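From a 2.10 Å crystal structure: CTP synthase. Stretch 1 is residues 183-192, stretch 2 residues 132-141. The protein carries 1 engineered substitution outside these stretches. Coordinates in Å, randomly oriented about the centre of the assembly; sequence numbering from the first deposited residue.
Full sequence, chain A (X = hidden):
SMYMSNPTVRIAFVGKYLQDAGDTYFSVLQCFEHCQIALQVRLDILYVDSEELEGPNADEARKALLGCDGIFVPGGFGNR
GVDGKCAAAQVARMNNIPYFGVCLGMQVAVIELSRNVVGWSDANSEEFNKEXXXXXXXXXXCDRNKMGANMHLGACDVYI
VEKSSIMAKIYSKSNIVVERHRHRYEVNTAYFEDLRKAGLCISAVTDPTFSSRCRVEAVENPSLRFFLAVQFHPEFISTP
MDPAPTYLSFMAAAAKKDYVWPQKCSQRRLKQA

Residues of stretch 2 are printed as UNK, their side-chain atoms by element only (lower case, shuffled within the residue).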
# COMPACT_ATOMS: atom_id res chain seq x y z
N HIS A 183 6.78 -10.65 -2.70
CA HIS A 183 7.40 -10.00 -1.54
C HIS A 183 8.16 -11.00 -0.69
O HIS A 183 8.06 -12.22 -0.89
CB HIS A 183 6.34 -9.30 -0.69
CG HIS A 183 5.46 -10.23 0.08
ND1 HIS A 183 4.35 -10.82 -0.47
CD2 HIS A 183 5.55 -10.69 1.35
CE1 HIS A 183 3.78 -11.60 0.44
NE2 HIS A 183 4.49 -11.54 1.55
N ARG A 184 8.91 -10.45 0.26
CA ARG A 184 9.70 -11.24 1.20
C ARG A 184 9.52 -10.86 2.65
O ARG A 184 9.51 -11.75 3.51
CB ARG A 184 11.18 -11.14 0.84
CG ARG A 184 11.48 -11.62 -0.57
CD ARG A 184 12.95 -11.51 -0.85
NE ARG A 184 13.71 -12.57 -0.19
CZ ARG A 184 14.97 -12.46 0.23
NH1 ARG A 184 15.65 -11.31 0.14
NH2 ARG A 184 15.57 -13.52 0.77
N TYR A 185 9.38 -9.56 2.93
CA TYR A 185 9.30 -9.04 4.29
C TYR A 185 7.85 -8.74 4.67
O TYR A 185 7.09 -8.18 3.88
CB TYR A 185 10.13 -7.76 4.42
CG TYR A 185 11.61 -7.94 4.19
CD1 TYR A 185 12.51 -7.97 5.27
CD2 TYR A 185 12.12 -8.07 2.91
CE1 TYR A 185 13.88 -8.13 5.06
CE2 TYR A 185 13.48 -8.24 2.68
CZ TYR A 185 14.35 -8.27 3.76
OH TYR A 185 15.70 -8.43 3.50
N GLU A 186 7.51 -9.08 5.91
CA GLU A 186 6.17 -8.90 6.45
C GLU A 186 6.20 -7.92 7.61
O GLU A 186 7.26 -7.67 8.21
CB GLU A 186 5.64 -10.23 6.96
CG GLU A 186 5.69 -11.39 5.96
CD GLU A 186 4.60 -11.35 4.90
OE1 GLU A 186 3.88 -10.33 4.79
OE2 GLU A 186 4.48 -12.36 4.16
N VAL A 187 5.03 -7.41 7.96
CA VAL A 187 4.87 -6.58 9.15
C VAL A 187 5.22 -7.43 10.39
O VAL A 187 4.81 -8.59 10.50
CB VAL A 187 3.46 -5.96 9.28
CG1 VAL A 187 3.36 -5.09 10.54
CG2 VAL A 187 3.14 -5.13 8.04
N ASN A 188 5.98 -6.83 11.30
CA ASN A 188 6.43 -7.52 12.51
C ASN A 188 5.24 -7.63 13.46
O ASN A 188 4.70 -6.62 13.90
CB ASN A 188 7.59 -6.77 13.15
CG ASN A 188 8.19 -7.51 14.34
OD1 ASN A 188 7.55 -8.38 14.93
ND2 ASN A 188 9.42 -7.16 14.69
N THR A 189 4.85 -8.88 13.75
CA THR A 189 3.69 -9.19 14.59
C THR A 189 3.80 -8.65 16.02
O THR A 189 2.79 -8.28 16.62
CB THR A 189 3.42 -10.71 14.66
OG1 THR A 189 4.58 -11.38 15.14
CG2 THR A 189 3.08 -11.26 13.27
N ALA A 190 5.02 -8.56 16.54
CA ALA A 190 5.25 -8.01 17.87
C ALA A 190 4.80 -6.55 18.06
O ALA A 190 4.60 -6.13 19.18
CB ALA A 190 6.71 -8.15 18.26
N TYR A 191 4.64 -5.79 16.97
CA TYR A 191 4.28 -4.37 17.08
C TYR A 191 2.83 -4.03 16.70
O TYR A 191 2.51 -2.84 16.52
CB TYR A 191 5.26 -3.53 16.25
CG TYR A 191 6.71 -3.67 16.67
CD1 TYR A 191 7.09 -3.60 18.01
CD2 TYR A 191 7.71 -3.86 15.72
CE1 TYR A 191 8.41 -3.71 18.39
CE2 TYR A 191 9.04 -3.97 16.09
CZ TYR A 191 9.38 -3.89 17.42
OH TYR A 191 10.70 -4.01 17.79
N PHE A 192 1.95 -5.03 16.62
CA PHE A 192 0.55 -4.77 16.24
C PHE A 192 -0.17 -3.77 17.14
O PHE A 192 -0.86 -2.90 16.61
CB PHE A 192 -0.28 -6.07 16.14
CG PHE A 192 0.01 -6.94 14.93
CD1 PHE A 192 0.88 -6.56 13.90
CD2 PHE A 192 -0.63 -8.18 14.82
CE1 PHE A 192 1.11 -7.40 12.81
CE2 PHE A 192 -0.40 -9.01 13.73
CZ PHE A 192 0.47 -8.62 12.72
N UNK A 132 18.53 -1.66 13.02
CA UNK A 132 17.37 -1.02 13.67
C UNK A 132 16.94 -1.84 14.87
O UNK A 132 16.91 -3.07 14.80
c UNK A 132 16.19 -0.87 12.70
o UNK A 132 15.06 -0.29 13.35
N UNK A 133 16.64 -1.16 15.98
CA UNK A 133 16.05 -1.80 17.16
C UNK A 133 14.52 -1.89 17.06
O UNK A 133 13.88 -2.46 17.95
c UNK A 133 16.43 -1.05 18.46
o UNK A 133 16.10 0.34 18.32
c UNK A 133 17.92 -1.19 18.74
N UNK A 134 13.93 -1.30 16.01
CA UNK A 134 12.49 -1.42 15.75
C UNK A 134 12.28 -1.81 14.28
O UNK A 134 11.94 -1.00 13.42
n UNK A 134 12.81 1.23 17.97
c UNK A 134 11.28 -0.17 18.64
n UNK A 134 11.79 0.52 19.71
c UNK A 134 11.78 -0.11 16.10
c UNK A 134 12.72 1.35 19.28
c UNK A 134 11.91 0.28 17.53
N UNK A 135 12.50 -3.09 14.01
CA UNK A 135 12.31 -3.65 12.69
C UNK A 135 10.82 -3.94 12.52
O UNK A 135 10.36 -5.05 12.73
n UNK A 135 16.91 -5.42 12.22
c UNK A 135 13.19 -4.89 12.50
c UNK A 135 14.68 -4.55 12.57
c UNK A 135 15.61 -5.71 12.27
o UNK A 135 15.18 -6.85 12.08
N UNK A 136 10.07 -2.89 12.18
CA UNK A 136 8.60 -2.96 12.04
C UNK A 136 8.16 -3.80 10.84
O UNK A 136 7.00 -4.26 10.77
c UNK A 136 7.93 -1.56 11.98
c UNK A 136 8.40 -0.76 10.77
c UNK A 136 8.18 -0.79 13.27
N UNK A 137 9.07 -3.96 9.90
CA UNK A 137 8.93 -4.90 8.80
C UNK A 137 10.14 -5.82 8.88
O UNK A 137 11.25 -5.36 9.15
c UNK A 137 8.81 -5.08 6.29
c UNK A 137 8.85 -4.13 7.47
c UNK A 137 7.64 -3.19 7.49
N UNK A 138 9.93 -7.11 8.71
CA UNK A 138 10.99 -8.10 8.86
C UNK A 138 10.62 -9.44 8.23
O UNK A 138 9.45 -9.70 7.94
n UNK A 138 13.70 -11.36 13.08
n UNK A 138 11.64 -10.36 12.83
n UNK A 138 13.61 -9.11 12.64
c UNK A 138 10.69 -9.26 12.61
c UNK A 138 10.30 -9.09 11.15
c UNK A 138 12.98 -10.26 12.85
c UNK A 138 11.34 -8.33 10.34
N UNK A 139 11.62 -10.28 8.04
CA UNK A 139 11.40 -11.64 7.57
C UNK A 139 10.88 -12.47 8.75
O UNK A 139 11.44 -12.42 9.84
c UNK A 139 14.41 -11.65 5.14
c UNK A 139 12.97 -11.57 5.60
c UNK A 139 12.69 -12.24 6.94
c UNK A 139 12.54 -13.74 6.73
N UNK A 140 9.81 -13.22 8.51
CA UNK A 140 9.28 -14.15 9.51
C UNK A 140 10.24 -15.30 9.72
O UNK A 140 10.95 -15.72 8.80
c UNK A 140 6.84 -13.67 8.96
s UNK A 140 5.20 -14.39 9.17
c UNK A 140 7.93 -14.71 9.07
c UNK A 140 4.33 -12.93 9.73
N UNK A 141 10.25 -15.84 10.94
CA UNK A 141 11.15 -16.94 11.29
C UNK A 141 10.92 -18.15 10.39
O UNK A 141 11.88 -18.72 9.87
o UNK A 141 10.66 -15.87 14.60
o UNK A 141 12.58 -15.73 13.54
c UNK A 141 11.45 -16.23 13.70
c UNK A 141 11.00 -17.33 12.76
O HOH W 1 12.58 -4.88 16.04
O HOH W 2 8.83 -13.11 5.87

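Position 132 has one side-chain carbon followed by one oxygen. It lies beyond the reach of stretch 1. This is Ser 132.

Position 133 has one carbon carrying an oxygen and a second carbon. That fork is threonine, Thr 133. Its backbone O weakly accepts a hydrogen bond from a water that also bonds Tyr 191 OH.

Position 134 has one carbon, then a five-membered ring of three carbons and two nitrogens. The ring identifies His 134. Its CD2 lies 4.0 Å from Tyr 191 OH.

Position 135 has a chain of three carbons, the third bearing one oxygen and one nitrogen. This is an amide, Gln 135. The end of the side chain leads away from stretch 1. Asn 188 ND2 donates to Gln 135 O at 3.0 Å.

Position 136 has three carbons, forked at the first. A branch carbon meets the Tyr 191 ring. This is Val 136. Its CG1 is 4.0 Å from Tyr 191 CD2. Asn 188 N donates to Val 136 O at 2.8 Å.

Position 137 has the same three-carbon fork. One branch touches Tyr 185. This is Val 137, whose side chain shares a sheet face with that of Val 187. Val 137 CG1 lies 3.5 Å from Tyr 185 CB.

Position 138 has three carbons, a nitrogen, then a carbon carrying two more nitrogens. This guanidinium identifies Arg 138. Its CD lies 3.2 Å from Asn 188 ND2. Its side chain shares the other sheet face with Glu 186.

Position 139 has four carbons, forked at the first, with one arm two carbons long. That arm packs against the ring of Tyr 185. This is Ile 139. Its CG1 sits over one ring face, 3.8 Å from the ring centroid.

Position 140 has two carbons, a sulfur and a carbon, unbranched. The thioether is Met 140. Its CG is 3.9 Å from Glu 186 CG, and its CE is 4.1 Å from Thr 189 CG2.

Position 141 has two carbons, the second carrying two oxygens. This is Asp 141, out of reach of stretch 1.

The contact centres on a short antiparallel pairing. Arg 138 N donates to Glu 186 O at 2.8 Å, and Glu 186 N donates to Arg 138 O at 2.9 Å. Asn 188 extends the link through its backbone and side-chain amides. Apolar packing around Tyr 185 and Tyr 191 adds to these bonds.

Stretch 2 (132-141) STHQVVRIMD
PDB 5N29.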